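Local coordinates for possible substrate binding protein of ABC transporter system (Rhodopseudomonas palustris, PDB 3N0X) that probably serves as the periplasmic substrate-binding component of an ABC transporter, capturing branched-chain or related amino acids for uptake, at residues A[109-114]-A[119-124]; A[313-318]-A[331-336]; A[321-326]-A[338-343]. All coordinates share one frame; numbering follows the deposited sequence.

Interaction 1: A[109-114]-A[119-124]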
ATOM      1  N   GLN A 109       1.606  10.849  -6.531  1.00 15.36           N
ATOM      2  CA  GLN A 109       1.698  11.549  -7.826  1.00 15.94           C
ATOM      3  C   GLN A 109       1.409  10.634  -9.029  1.00 14.19           C
ATOM      4  O   GLN A 109       1.036  11.140 -10.099  1.00 15.74           O
ATOM      5  CB  GLN A 109       3.084  12.228  -7.975  1.00 19.01           C
ATOM      6  CG  GLN A 109       3.400  13.301  -6.897  1.00 27.37           C
ATOM      7  CD  GLN A 109       3.723  12.730  -5.450  1.00 36.57           C
ATOM      8  OE1 GLN A 109       4.035  11.523  -5.257  1.00 23.89           O
ATOM      9  NE2 GLN A 109       3.626  13.619  -4.429  1.00 35.94           N
ATOM     10  N   ILE A 110       1.565   9.319  -8.858  1.00 15.56           N
ATOM     11  CA  ILE A 110       1.338   8.361  -9.920  1.00 14.91           C
ATOM     12  C   ILE A 110      -0.097   8.412 -10.420  1.00 14.94           C
ATOM     13  O   ILE A 110      -0.325   8.228 -11.615  1.00 16.73           O
ATOM     14  CB  ILE A 110       1.759   6.958  -9.474  1.00 12.86           C
ATOM     15  CG1 ILE A 110       3.280   6.937  -9.311  1.00 14.78           C
ATOM     16  CG2 ILE A 110       1.238   5.850 -10.434  1.00 15.68           C
ATOM     17  CD1 ILE A 110       3.848   5.651  -8.633  1.00 15.62           C
ATOM     18  N   THR A 111      -1.045   8.638  -9.520  1.00 14.95           N
ATOM     19  CA  THR A 111      -2.440   8.801  -9.910  1.00 14.69           C
ATOM     20  C   THR A 111      -2.890  10.269  -9.768  1.00 16.87           C
ATOM     21  O   THR A 111      -4.108  10.565  -9.783  1.00 19.09           O
ATOM     22  CB  THR A 111      -3.377   7.891  -9.120  1.00 16.15           C
ATOM     23  OG1 THR A 111      -3.086   7.985  -7.710  1.00 16.02           O
ATOM     24  CG2 THR A 111      -3.240   6.427  -9.586  1.00 15.12           C
ATOM     25  N   GLY A 112      -1.923  11.164  -9.661  1.00 17.05           N
ATOM     26  CA  GLY A 112      -2.184  12.578  -9.514  1.00 18.73           C
ATOM     27  C   GLY A 112      -1.573  13.383 -10.640  1.00 19.60           C
ATOM     28  O   GLY A 112      -1.900  13.191 -11.802  1.00 18.19           O
ATOM     29  N   GLU A 113      -0.635  14.251 -10.270  1.00 21.29           N
ATOM     30  CA  GLU A 113      -0.028  15.209 -11.184  1.00 22.68           C
ATOM     31  C   GLU A 113       0.706  14.552 -12.345  1.00 20.90           C
ATOM     32  O   GLU A 113       0.804  15.141 -13.422  1.00 21.29           O
ATOM     33  CB  GLU A 113       0.978  16.093 -10.407  1.00 24.12           C
ATOM     34  CG  GLU A 113       0.330  17.030  -9.375  1.00 34.10           C
ATOM     35  N   LYS A 114       1.211  13.334 -12.129  1.00 18.27           N
ATOM     36  CA  LYS A 114       2.042  12.668 -13.140  1.00 18.40           C
ATOM     37  C   LYS A 114       1.306  11.548 -13.864  1.00 16.96           C
ATOM     38  O   LYS A 114       1.874  10.831 -14.689  1.00 19.12           O
ATOM     39  CB  LYS A 114       3.304  12.101 -12.480  1.00 18.71           C
ATOM     40  CG  LYS A 114       4.184  13.173 -11.873  1.00 20.63           C
ATOM     41  CD  LYS A 114       4.705  14.129 -12.878  1.00 22.69           C
ATOM     42  CE  LYS A 114       5.448  15.291 -12.238  1.00 30.31           C
ATOM     43  NZ  LYS A 114       5.804  16.304 -13.287  1.00 36.19           N
ATOM     44  N   ILE A 119      -2.293   4.519 -17.232  1.00 13.46           N
ATOM     45  CA  ILE A 119      -1.879   4.133 -15.881  1.00 13.71           C
ATOM     46  C   ILE A 119      -3.085   3.741 -15.020  1.00 14.47           C
ATOM     47  O   ILE A 119      -4.040   4.509 -14.864  1.00 15.73           O
ATOM     48  CB  ILE A 119      -1.095   5.293 -15.181  1.00 14.15           C
ATOM     49  CG1 ILE A 119       0.041   5.821 -16.049  1.00 15.91           C
ATOM     50  CG2 ILE A 119      -0.585   4.848 -13.766  1.00 14.91           C
ATOM     51  CD1 ILE A 119       0.976   4.774 -16.603  1.00 16.38           C
ATOM     52  N   PHE A 120      -3.023   2.517 -14.481  1.00 13.45           N
ATOM     53  CA  PHE A 120      -3.933   2.053 -13.452  1.00 13.06           C
ATOM     54  C   PHE A 120      -3.066   1.669 -12.249  1.00 14.53           C
ATOM     55  O   PHE A 120      -1.856   1.508 -12.349  1.00 15.12           O
ATOM     56  CB  PHE A 120      -4.775   0.870 -13.907  1.00 12.99           C
ATOM     57  CG  PHE A 120      -5.820   1.210 -14.945  1.00 13.88           C
ATOM     58  CD1 PHE A 120      -5.456   1.433 -16.288  1.00 17.01           C
ATOM     59  CD2 PHE A 120      -7.133   1.386 -14.587  1.00 14.40           C
ATOM     60  CE1 PHE A 120      -6.425   1.752 -17.223  1.00 16.05           C
ATOM     61  CE2 PHE A 120      -8.090   1.690 -15.524  1.00 15.06           C
ATOM     62  CZ  PHE A 120      -7.742   1.884 -16.832  1.00 16.12           C
ATOM     63  N   ARG A 121      -3.679   1.561 -11.082  1.00 13.24           N
ATOM     64  CA  ARG A 121      -2.912   1.189  -9.888  1.00 13.42           C
ATOM     65  C   ARG A 121      -3.714   0.285  -8.986  1.00 12.98           C
ATOM     66  O   ARG A 121      -4.762   0.684  -8.496  1.00 13.08           O
ATOM     67  CB  ARG A 121      -2.454   2.415  -9.095  1.00 13.82           C
ATOM     68  CG  ARG A 121      -1.758   1.985  -7.788  1.00 15.24           C
ATOM     69  CD  ARG A 121      -0.750   2.911  -7.264  1.00 14.03           C
ATOM     70  NE  ARG A 121      -1.226   4.281  -7.084  1.00 13.52           N
ATOM     71  CZ  ARG A 121      -0.398   5.279  -6.747  1.00 14.61           C
ATOM     72  NH1 ARG A 121       0.856   5.025  -6.532  1.00 13.50           N
ATOM     73  NH2 ARG A 121      -0.831   6.536  -6.660  1.00 13.81           N
ATOM     74  N   THR A 122      -3.163  -0.907  -8.709  1.00 12.94           N
ATOM     75  CA  THR A 122      -3.713  -1.803  -7.694  1.00 12.95           C
ATOM     76  C   THR A 122      -3.125  -1.545  -6.283  1.00 13.38           C
ATOM     77  O   THR A 122      -3.833  -1.758  -5.298  1.00 16.67           O
ATOM     78  CB  THR A 122      -3.526  -3.269  -8.077  1.00 13.41           C
ATOM     79  OG1 THR A 122      -2.141  -3.529  -8.352  1.00 13.10           O
ATOM     80  CG2 THR A 122      -4.357  -3.625  -9.273  1.00 14.64           C
ATOM     81  N   GLY A 123      -1.862  -1.138  -6.217  1.00 14.22           N
ATOM     82  CA  GLY A 123      -1.240  -0.820  -4.941  1.00 15.45           C
ATOM     83  C   GLY A 123      -2.018   0.285  -4.259  1.00 15.70           C
ATOM     84  O   GLY A 123      -2.672   1.107  -4.916  1.00 16.30           O
ATOM     85  N   ARG A 124      -2.032   0.297  -2.933  1.00 13.59           N
ATOM     86  CA  ARG A 124      -2.610   1.465  -2.265  1.00 14.02           C
ATOM     87  C   ARG A 124      -1.651   2.636  -2.437  1.00 13.58           C
ATOM     88  O   ARG A 124      -0.454   2.469  -2.591  1.00 14.79           O
ATOM     89  CB  ARG A 124      -2.972   1.215  -0.797  1.00 15.57           C
ATOM     90  CG  ARG A 124      -1.912   1.512   0.242  1.00 15.30           C
ATOM     91  CD  ARG A 124      -0.689   0.616   0.116  1.00 14.38           C
ATOM     92  NE  ARG A 124       0.275   0.862   1.176  1.00 13.36           N
ATOM     93  CZ  ARG A 124       1.513   0.384   1.246  1.00 15.07           C
ATOM     94  NH1 ARG A 124       1.994  -0.495   0.354  1.00 15.62           N
ATOM     95  NH2 ARG A 124       2.301   0.784   2.249  1.00 16.69           N
TER

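Interaction 2: A[313-318]-A[331-336]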
ATOM      1  N   ALA A 313     -12.818  -1.227 -20.411  1.00 18.21           N
ATOM      2  CA  ALA A 313     -13.238  -2.313 -19.525  1.00 18.59           C
ATOM      3  C   ALA A 313     -12.823  -2.043 -18.064  1.00 17.18           C
ATOM      4  O   ALA A 313     -13.624  -2.289 -17.136  1.00 18.34           O
ATOM      5  CB  ALA A 313     -12.640  -3.649 -20.008  1.00 20.14           C
HETATM    6  N   MSE A 314     -11.625  -1.496 -17.873  1.00 18.40           N
HETATM    7  CA  MSE A 314     -11.044  -1.333 -16.540  1.00 15.76           C
HETATM    8  C   MSE A 314     -11.570  -0.120 -15.750  1.00 17.16           C
HETATM    9  O   MSE A 314     -11.596  -0.164 -14.516  1.00 15.81           O
HETATM   10  CB  MSE A 314      -9.511  -1.288 -16.635  1.00 17.02           C
HETATM   11  CG  MSE A 314      -8.959  -2.628 -17.054  1.00 14.11           C
HETATM   12 SE   MSE A 314      -7.111  -2.530 -17.528  0.75 17.11          SE
HETATM   13  CE  MSE A 314      -6.267  -2.325 -15.856  1.00 14.95           C
ATOM     14  N   GLU A 315     -12.016   0.938 -16.444  1.00 15.93           N
ATOM     15  CA  GLU A 315     -12.528   2.122 -15.747  1.00 16.88           C
ATOM     16  C   GLU A 315     -13.820   1.763 -15.020  1.00 17.38           C
ATOM     17  O   GLU A 315     -14.809   1.357 -15.652  1.00 18.53           O
ATOM     18  CB  GLU A 315     -12.785   3.271 -16.753  1.00 17.31           C
ATOM     19  CG  GLU A 315     -11.480   3.906 -17.199  1.00 19.19           C
ATOM     20  CD  GLU A 315     -11.663   5.232 -17.964  1.00 24.38           C
ATOM     21  OE1 GLU A 315     -12.791   5.494 -18.477  1.00 25.04           O
ATOM     22  OE2 GLU A 315     -10.652   5.968 -18.064  1.00 23.53           O
ATOM     23  N   GLY A 316     -13.820   1.901 -13.683  1.00 17.66           N
ATOM     24  CA  GLY A 316     -15.009   1.559 -12.879  1.00 17.23           C
ATOM     25  C   GLY A 316     -15.143   0.061 -12.596  1.00 17.63           C
ATOM     26  O   GLY A 316     -16.170  -0.361 -12.060  1.00 19.01           O
HETATM   27  N   MSE A 317     -14.146  -0.724 -12.987  1.00 16.39           N
HETATM   28  CA  MSE A 317     -14.212  -2.186 -12.907  1.00 15.97           C
HETATM   29  C   MSE A 317     -13.942  -2.692 -11.495  1.00 15.87           C
HETATM   30  O   MSE A 317     -12.878  -2.414 -10.930  1.00 15.65           O
HETATM   31  CB  MSE A 317     -13.201  -2.836 -13.851  1.00 15.85           C
HETATM   32  CG  MSE A 317     -13.407  -4.336 -14.048  1.00 16.09           C
HETATM   33 SE   MSE A 317     -11.970  -5.109 -15.088  0.75 14.79          SE
HETATM   34  CE  MSE A 317     -10.666  -5.184 -13.730  1.00 14.90           C
ATOM     35  N   GLU A 318     -14.853  -3.521 -10.994  1.00 15.79           N
ATOM     36  CA  GLU A 318     -14.656  -4.261  -9.738  1.00 15.97           C
ATOM     37  C   GLU A 318     -13.890  -5.551  -9.992  1.00 15.01           C
ATOM     38  O   GLU A 318     -14.024  -6.171 -11.059  1.00 17.02           O
ATOM     39  CB  GLU A 318     -16.000  -4.596  -9.106  1.00 17.76           C
ATOM     40  CG  GLU A 318     -16.844  -3.387  -8.791  1.00 26.10           C
ATOM     41  CD  GLU A 318     -18.090  -3.697  -7.931  1.00 35.50           C
ATOM     42  OE1 GLU A 318     -18.426  -4.893  -7.746  1.00 34.47           O
ATOM     43  OE2 GLU A 318     -18.724  -2.718  -7.452  1.00 42.10           O
ATOM     44  N   GLU A 331     -12.107   8.029 -12.627  1.00 19.16           N
ATOM     45  CA  GLU A 331     -11.472   9.337 -12.815  0.60 18.91           C
ATOM     46  C   GLU A 331      -9.958   9.258 -12.858  1.00 17.65           C
ATOM     47  O   GLU A 331      -9.329   9.848 -13.729  1.00 18.57           O
ATOM     48  CB  GLU A 331     -11.851  10.310 -11.693  0.60 19.25           C
ATOM     49  CG  GLU A 331     -13.333  10.660 -11.624  0.60 22.82           C
ATOM     50  CD  GLU A 331     -14.144   9.783 -10.666  0.60 23.80           C
ATOM     51  OE1 GLU A 331     -14.107   8.531 -10.745  0.60 20.20           O
ATOM     52  OE2 GLU A 331     -14.873  10.372  -9.837  0.60 37.25           O
ATOM     53  N   ASP A 332      -9.386   8.528 -11.906  1.00 14.47           N
ATOM     54  CA  ASP A 332      -7.909   8.483 -11.719  1.00 14.07           C
ATOM     55  C   ASP A 332      -7.290   7.096 -11.758  1.00 14.42           C
ATOM     56  O   ASP A 332      -6.068   6.943 -11.577  1.00 15.36           O
ATOM     57  CB  ASP A 332      -7.482   9.215 -10.419  1.00 14.18           C
ATOM     58  CG  ASP A 332      -7.998   8.565  -9.159  1.00 16.36           C
ATOM     59  OD1 ASP A 332      -8.788   7.600  -9.262  1.00 15.22           O
ATOM     60  OD2 ASP A 332      -7.593   9.040  -8.052  1.00 17.91           O
ATOM     61  N   HIS A 333      -8.137   6.114 -12.056  1.00 14.29           N
ATOM     62  CA  HIS A 333      -7.710   4.719 -12.216  1.00 13.27           C
ATOM     63  C   HIS A 333      -7.037   4.112 -10.985  1.00 14.19           C
ATOM     64  O   HIS A 333      -6.333   3.121 -11.103  1.00 14.89           O
ATOM     65  CB  HIS A 333      -6.746   4.580 -13.397  1.00 13.89           C
ATOM     66  CG  HIS A 333      -7.318   4.976 -14.721  1.00 14.99           C
ATOM     67  ND1 HIS A 333      -6.549   4.974 -15.868  1.00 14.59           N
ATOM     68  CD2 HIS A 333      -8.567   5.348 -15.091  1.00 15.88           C
ATOM     69  CE1 HIS A 333      -7.311   5.318 -16.897  1.00 15.82           C
ATOM     70  NE2 HIS A 333      -8.533   5.573 -16.454  1.00 16.75           N
ATOM     71  N   GLN A 334      -7.270   4.692  -9.814  1.00 13.61           N
ATOM     72  CA  GLN A 334      -6.744   4.159  -8.544  1.00 12.58           C
ATOM     73  C   GLN A 334      -7.701   3.097  -8.020  1.00 12.98           C
ATOM     74  O   GLN A 334      -8.919   3.299  -8.001  1.00 13.21           O
ATOM     75  CB  GLN A 334      -6.656   5.269  -7.509  1.00 13.75           C
ATOM     76  CG  GLN A 334      -6.293   4.801  -6.107  1.00 14.11           C
ATOM     77  CD  GLN A 334      -4.890   4.177  -6.018  1.00 14.06           C
ATOM     78  OE1 GLN A 334      -3.925   4.773  -6.473  1.00 15.10           O
ATOM     79  NE2 GLN A 334      -4.783   2.952  -5.454  1.00 14.07           N
ATOM     80  N   ALA A 335      -7.155   1.951  -7.628  1.00 13.76           N
ATOM     81  CA  ALA A 335      -7.965   0.935  -6.966  1.00 12.74           C
ATOM     82  C   ALA A 335      -8.378   1.428  -5.581  1.00 12.67           C
ATOM     83  O   ALA A 335      -7.555   1.521  -4.680  1.00 13.13           O
ATOM     84  CB  ALA A 335      -7.211  -0.404  -6.846  1.00 13.84           C
ATOM     85  N   LEU A 336      -9.676   1.630  -5.414  1.00 12.85           N
ATOM     86  CA  LEU A 336     -10.251   1.787  -4.094  1.00 13.02           C
ATOM     87  C   LEU A 336     -10.315   0.391  -3.458  1.00 12.81           C
ATOM     88  O   LEU A 336     -10.520  -0.598  -4.136  1.00 12.19           O
ATOM     89  CB  LEU A 336     -11.613   2.409  -4.187  1.00 14.87           C
ATOM     90  CG  LEU A 336     -11.604   3.797  -4.858  1.00 15.32           C
ATOM     91  CD1 LEU A 336     -13.033   4.355  -4.765  1.00 20.08           C
ATOM     92  CD2 LEU A 336     -10.549   4.758  -4.253  1.00 17.88           C
TER

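Interaction 3: A[321-326]-A[338-343]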
ATOM      1  N   THR A 321      -9.973  -9.803  -4.805  1.00 13.67           N
ATOM      2  CA  THR A 321      -8.575  -9.865  -4.398  1.00 12.73           C
ATOM      3  C   THR A 321      -8.469 -10.532  -3.011  1.00 11.88           C
ATOM      4  O   THR A 321      -9.497 -10.800  -2.367  1.00 13.42           O
ATOM      5  CB  THR A 321      -7.956  -8.448  -4.284  1.00 13.16           C
ATOM      6  OG1 THR A 321      -8.444  -7.831  -3.105  1.00 13.99           O
ATOM      7  CG2 THR A 321      -8.264  -7.558  -5.503  1.00 12.88           C
ATOM      8  N   PRO A 322      -7.235 -10.752  -2.510  1.00 12.04           N
ATOM      9  CA  PRO A 322      -7.153 -11.228  -1.129  1.00 11.55           C
ATOM     10  C   PRO A 322      -7.706 -10.268  -0.090  1.00 12.42           C
ATOM     11  O   PRO A 322      -7.902 -10.657   1.062  1.00 13.69           O
ATOM     12  CB  PRO A 322      -5.627 -11.399  -0.889  1.00 12.99           C
ATOM     13  CG  PRO A 322      -5.069 -11.626  -2.285  1.00 13.94           C
ATOM     14  CD  PRO A 322      -5.911 -10.765  -3.165  1.00 12.74           C
ATOM     15  N   LYS A 323      -7.898  -9.006  -0.473  1.00 12.21           N
ATOM     16  CA  LYS A 323      -8.501  -8.012   0.385  1.00 13.14           C
ATOM     17  C   LYS A 323      -9.994  -7.807   0.104  1.00 13.39           C
ATOM     18  O   LYS A 323     -10.594  -6.782   0.496  1.00 14.60           O
ATOM     19  CB  LYS A 323      -7.770  -6.674   0.234  1.00 12.66           C
ATOM     20  CG  LYS A 323      -6.318  -6.651   0.677  1.00 15.21           C
ATOM     21  CD  LYS A 323      -5.654  -5.279   0.525  1.00 12.75           C
ATOM     22  CE  LYS A 323      -6.511  -4.197   1.070  1.00 12.57           C
ATOM     23  NZ  LYS A 323      -5.822  -2.895   1.264  1.00 10.96           N
ATOM     24  N   GLY A 324     -10.603  -8.761  -0.591  1.00 14.16           N
ATOM     25  CA  GLY A 324     -11.978  -8.659  -1.009  1.00 14.70           C
ATOM     26  C   GLY A 324     -12.061  -7.766  -2.234  1.00 15.17           C
ATOM     27  O   GLY A 324     -11.126  -7.697  -3.046  1.00 14.73           O
ATOM     28  N   LYS A 325     -13.149  -7.040  -2.335  1.00 15.77           N
ATOM     29  CA  LYS A 325     -13.446  -6.265  -3.531  0.50 15.84           C
ATOM     30  C   LYS A 325     -12.547  -5.042  -3.663  1.00 15.04           C
ATOM     31  O   LYS A 325     -12.406  -4.281  -2.716  1.00 14.91           O
ATOM     32  CB  LYS A 325     -14.896  -5.791  -3.487  0.50 17.57           C
ATOM     33  CG  LYS A 325     -15.338  -5.079  -4.765  0.50 16.09           C
HETATM   34  N   MSE A 326     -11.992  -4.844  -4.848  1.00 12.72           N
HETATM   35  CA  MSE A 326     -11.334  -3.580  -5.221  1.00 13.14           C
HETATM   36  C   MSE A 326     -12.093  -3.021  -6.434  1.00 14.13           C
HETATM   37  O   MSE A 326     -12.765  -3.760  -7.124  1.00 14.07           O
HETATM   38  CB  MSE A 326      -9.865  -3.764  -5.540  1.00 14.64           C
HETATM   39  CG  MSE A 326      -9.009  -4.106  -4.348  1.00 13.34           C
HETATM   40 SE   MSE A 326      -7.181  -3.897  -4.778  0.75 11.23          SE
HETATM   41  CE  MSE A 326      -6.471  -4.639  -3.202  1.00 12.72           C
ATOM     42  N   SER A 338     -10.517  -1.809   0.691  1.00 13.06           N
ATOM     43  CA  SER A 338     -10.575  -1.807   2.138  1.00 12.26           C
ATOM     44  C   SER A 338      -9.230  -1.529   2.725  1.00 11.50           C
ATOM     45  O   SER A 338      -8.233  -1.788   2.094  1.00 11.36           O
ATOM     46  CB  SER A 338     -11.045  -3.191   2.652  1.00 13.99           C
ATOM     47  OG  SER A 338     -12.373  -3.477   2.302  1.00 16.09           O
HETATM   48  N   MSE A 339      -9.232  -1.053   3.964  1.00 12.49           N
HETATM   49  CA  MSE A 339      -8.024  -0.959   4.780  1.00 11.69           C
HETATM   50  C   MSE A 339      -8.426  -1.454   6.191  1.00 11.43           C
HETATM   51  O   MSE A 339      -9.617  -1.591   6.483  1.00 14.06           O
HETATM   52  CB  MSE A 339      -7.512   0.491   4.811  1.00 12.31           C
HETATM   53  CG  MSE A 339      -7.230   1.072   3.400  1.00 12.43           C
HETATM   54 SE   MSE A 339      -5.672   0.421   2.520  0.75 10.26          SE
HETATM   55  CE  MSE A 339      -4.436   1.373   3.620  1.00 13.69           C
ATOM     56  N   TYR A 340      -7.440  -1.764   7.036  1.00 11.46           N
ATOM     57  CA  TYR A 340      -7.727  -2.502   8.284  1.00 12.84           C
ATOM     58  C   TYR A 340      -7.285  -1.753   9.527  1.00 11.82           C
ATOM     59  O   TYR A 340      -6.112  -1.454   9.682  1.00 11.54           O
ATOM     60  CB  TYR A 340      -7.080  -3.898   8.246  1.00 12.17           C
ATOM     61  CG  TYR A 340      -7.484  -4.643   6.987  1.00 14.01           C
ATOM     62  CD1 TYR A 340      -8.762  -5.152   6.856  1.00 14.32           C
ATOM     63  CD2 TYR A 340      -6.589  -4.783   5.925  1.00 14.47           C
ATOM     64  CE1 TYR A 340      -9.155  -5.808   5.692  1.00 13.78           C
ATOM     65  CE2 TYR A 340      -6.979  -5.416   4.763  1.00 14.46           C
ATOM     66  CZ  TYR A 340      -8.234  -5.939   4.645  1.00 14.68           C
ATOM     67  OH  TYR A 340      -8.651  -6.576   3.456  1.00 14.77           O
ATOM     68  N   HIS A 341      -8.231  -1.415  10.373  1.00 11.46           N
ATOM     69  CA  HIS A 341      -7.974  -0.853  11.680  1.00 11.31           C
ATOM     70  C   HIS A 341      -7.604  -2.030  12.577  1.00 11.83           C
ATOM     71  O   HIS A 341      -8.394  -2.944  12.773  1.00 12.68           O
ATOM     72  CB  HIS A 341      -9.256  -0.151  12.188  1.00 11.37           C
ATOM     73  CG  HIS A 341      -9.175   0.425  13.581  1.00 11.40           C
ATOM     74  ND1 HIS A 341     -10.273   1.042  14.148  1.00 15.03           N
ATOM     75  CD2 HIS A 341      -8.189   0.448  14.522  1.00 12.10           C
ATOM     76  CE1 HIS A 341      -9.955   1.447  15.371  1.00 14.72           C
ATOM     77  NE2 HIS A 341      -8.692   1.124  15.621  1.00 13.54           N
ATOM     78  N   PHE A 342      -6.392  -1.969  13.131  1.00 10.71           N
ATOM     79  CA  PHE A 342      -5.792  -3.079  13.928  1.00 11.84           C
ATOM     80  C   PHE A 342      -5.468  -2.611  15.329  1.00 12.58           C
ATOM     81  O   PHE A 342      -5.440  -1.412  15.618  1.00 12.76           O
ATOM     82  CB  PHE A 342      -4.501  -3.613  13.281  1.00 11.74           C
ATOM     83  CG  PHE A 342      -3.390  -2.610  13.272  1.00 11.63           C
ATOM     84  CD1 PHE A 342      -2.563  -2.417  14.379  1.00 13.58           C
ATOM     85  CD2 PHE A 342      -3.154  -1.823  12.135  1.00 11.97           C
ATOM     86  CE1 PHE A 342      -1.585  -1.455  14.379  1.00 12.60           C
ATOM     87  CE2 PHE A 342      -2.129  -0.869  12.116  1.00 11.91           C
ATOM     88  CZ  PHE A 342      -1.339  -0.680  13.253  1.00 11.23           C
ATOM     89  N   LYS A 343      -5.243  -3.596  16.219  1.00 13.20           N
ATOM     90  CA  LYS A 343      -4.714  -3.373  17.551  0.70 14.01           C
ATOM     91  C   LYS A 343      -3.569  -4.382  17.753  1.00 13.95           C
ATOM     92  O   LYS A 343      -3.733  -5.596  17.454  1.00 14.99           O
ATOM     93  CB  LYS A 343      -5.792  -3.545  18.618  0.70 13.73           C
ATOM     94  CG  LYS A 343      -5.351  -3.175  20.041  0.70 18.31           C
ATOM     95  CD  LYS A 343      -6.518  -3.196  21.052  0.70 20.80           C
ATOM     96  CE  LYS A 343      -6.110  -2.525  22.349  0.70 25.60           C
ATOM     97  NZ  LYS A 343      -5.919  -1.033  22.196  0.70 22.97           N
TER
HETATM   98  O   HOH W   1     -10.280  -4.279  -0.785  1.00 15.52           O
HETATM   99  O   HOH W   2     -11.231  -7.288   3.202  1.00 22.22           O
HETATM  100  O   HOH W   3     -13.575  -3.928  -0.187  1.00 20.91           O

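Interaction 1: A[109-114]-A[119-124]
Thr111 OG1 receives a hydrogen bond from Arg121 NH2 at 2.9 Å, the one direct polar link between 109-114 and 119-124. The N-H points at the oxygen with an angle of 147°, and OG1 lies 15° out of the guanidinium plane, close to its edge. The rest of the guanidinium is held from outside the two segments: NE donates to Gln334 OE1, and NH1 to the carbonyls of Ala105 and Ala107. With all three nitrogens engaged, the buried group can hardly rotate, and its charge is probably stabilised by the dipoles of these neutral oxygen acceptors. Arg121 CG stands anti to the backbone N (chi1 175°), and a bend at chi3 carries the head across the threonine. Over one guanidinium face lies Ile110, whose CB is 3.6 Å from Arg121 NH1 and whose CG2 sits 4.0 Å above the plane. That same methyl also meets Ile119 CG2 at 3.9 Å, so Ile110 bridges the charged head and the apolar start of the strand. Thr111 CG2 packs against the arginine chain, 3.9 Å from Arg121 NE. Gln109 O ties the loop together by accepting from the backbone N of both Gly112 and Lys114. The contact thus lays the loop that follows strand 100-102 against strand 119-121, at the margin of a mixed sheet; Ile110 and Ile119 both rest on Val102 of the adjacent strand, and helix 83-96 packs on them through Leu87 and Leu90.

Interaction 2: A[313-318]-A[331-336]
The carboxylate of Glu315 and the imidazole of His333 meet with their planes 59° apart, the acid twisted well away from the ring while one of its oxygens stays at the ring's edge. His333 NE2 donates to Glu315 OE2 over 2.7 Å, with a nearly straight N-H...O angle of 165°. The acceptor lies in the ring plane, and on the glutamate's part the bond uses the anti lone pair of OE2, turned away from OE1. This approach lets the aliphatic part of the acid take part as well, with Glu315 CG 3.5 Å from His333 NE2. Glu315 gets there by a chain that is extended beyond CG (chi2 -168°), reaching from just past the end of helix 307-314. At the other ring nitrogen, His333 ND1 is hydrogen-bonded to Ile119 O. Both ring nitrogens are therefore engaged, which fixes the rotation of the ring; since the Ile119 carbonyl can only accept, a donor is needed at ND1 as well as NE2, consistent with a doubly protonated ring whose positive charge the carboxylate would stabilise. Phe120 stacks on the ring and Trp115 meets it edge-to-face. The backbone behind the acid is a type II beta turn from Met314 to Met317, with Gly316 at positive phi. This is a His-carboxylate hydrogen bond joining a helix-terminating turn to the loop that leads into strand 335-345 of the periplasmic binding protein fold.

Interaction 3: A[321-326]-A[338-343]
Lys323, in the turn of residues 321-324, reaches across to Ser338 and Met339, within the beta hairpin of strands 324-328 and 335-345. The close-packed part is the lysine chain itself. Its NZ donates to Ser338 O at 2.8 Å, meeting the carbonyl almost head-on (C=O...N angle 163°), and also bonds to Gln337 OE1 and Tyr255 O, so the buried ammonium is gripped by three oxygens. A bend at chi3 (47°) turns CE and NZ toward this cluster. The selenium of Met339, a selenomethionine, adds a 3.5 Å approach to Lys323 NZ. Lower down, the lysine chain crosses the tyrosine at a slant: CB lies 3.3 Å from Tyr340 OH, and CE approaches the ring obliquely at Tyr340 CE2. A methionine in place of Lys323 would probably leave Ser338 O, Gln337 OE1 and Tyr255 O without their shared donor. The turn that presents the lysine is a type I beta turn from Thr321 to Gly324, and within it Thr321 OG1 accepts from Lys323 N in an ST turn. On the other flank, no direct bond joins the two backbones; water fills in. One molecule donates to both Lys323 O and Lys325 O and accepts from Ser338 N, while a second connects Lys325 O to Ser338 OG, whose strongest partner is Glu360. A third water, donating to Lys323 O, lies in the plane of the Tyr340 ring at its edge, 2.7 Å from Tyr340 OH.

How the interactions relate
From the N terminus, interaction 1 comes first and closes the short loop leading into strand 119-121; it is complete before the other two begin. Interactions 2 and 3 then cross: 313-318 and 321-326 both precede their partners, 331-336 and 338-343, in the same order. Interaction 2 spans the chain from the end of helix 307-314 to the beginning of strand 335-345, and interaction 3 spans the hairpin within the antiparallel sheet. Interactions 1 and 2 adjoin directly, since 119-124 is hydrogen-bonded to 331-336, tying edge strand 119-121 of the mixed sheet to the segment that enters strand 335-345 of the antiparallel sheet. Selenomethionine Met326 of interaction 3 packs near Thr122 and Ala335, linking all three.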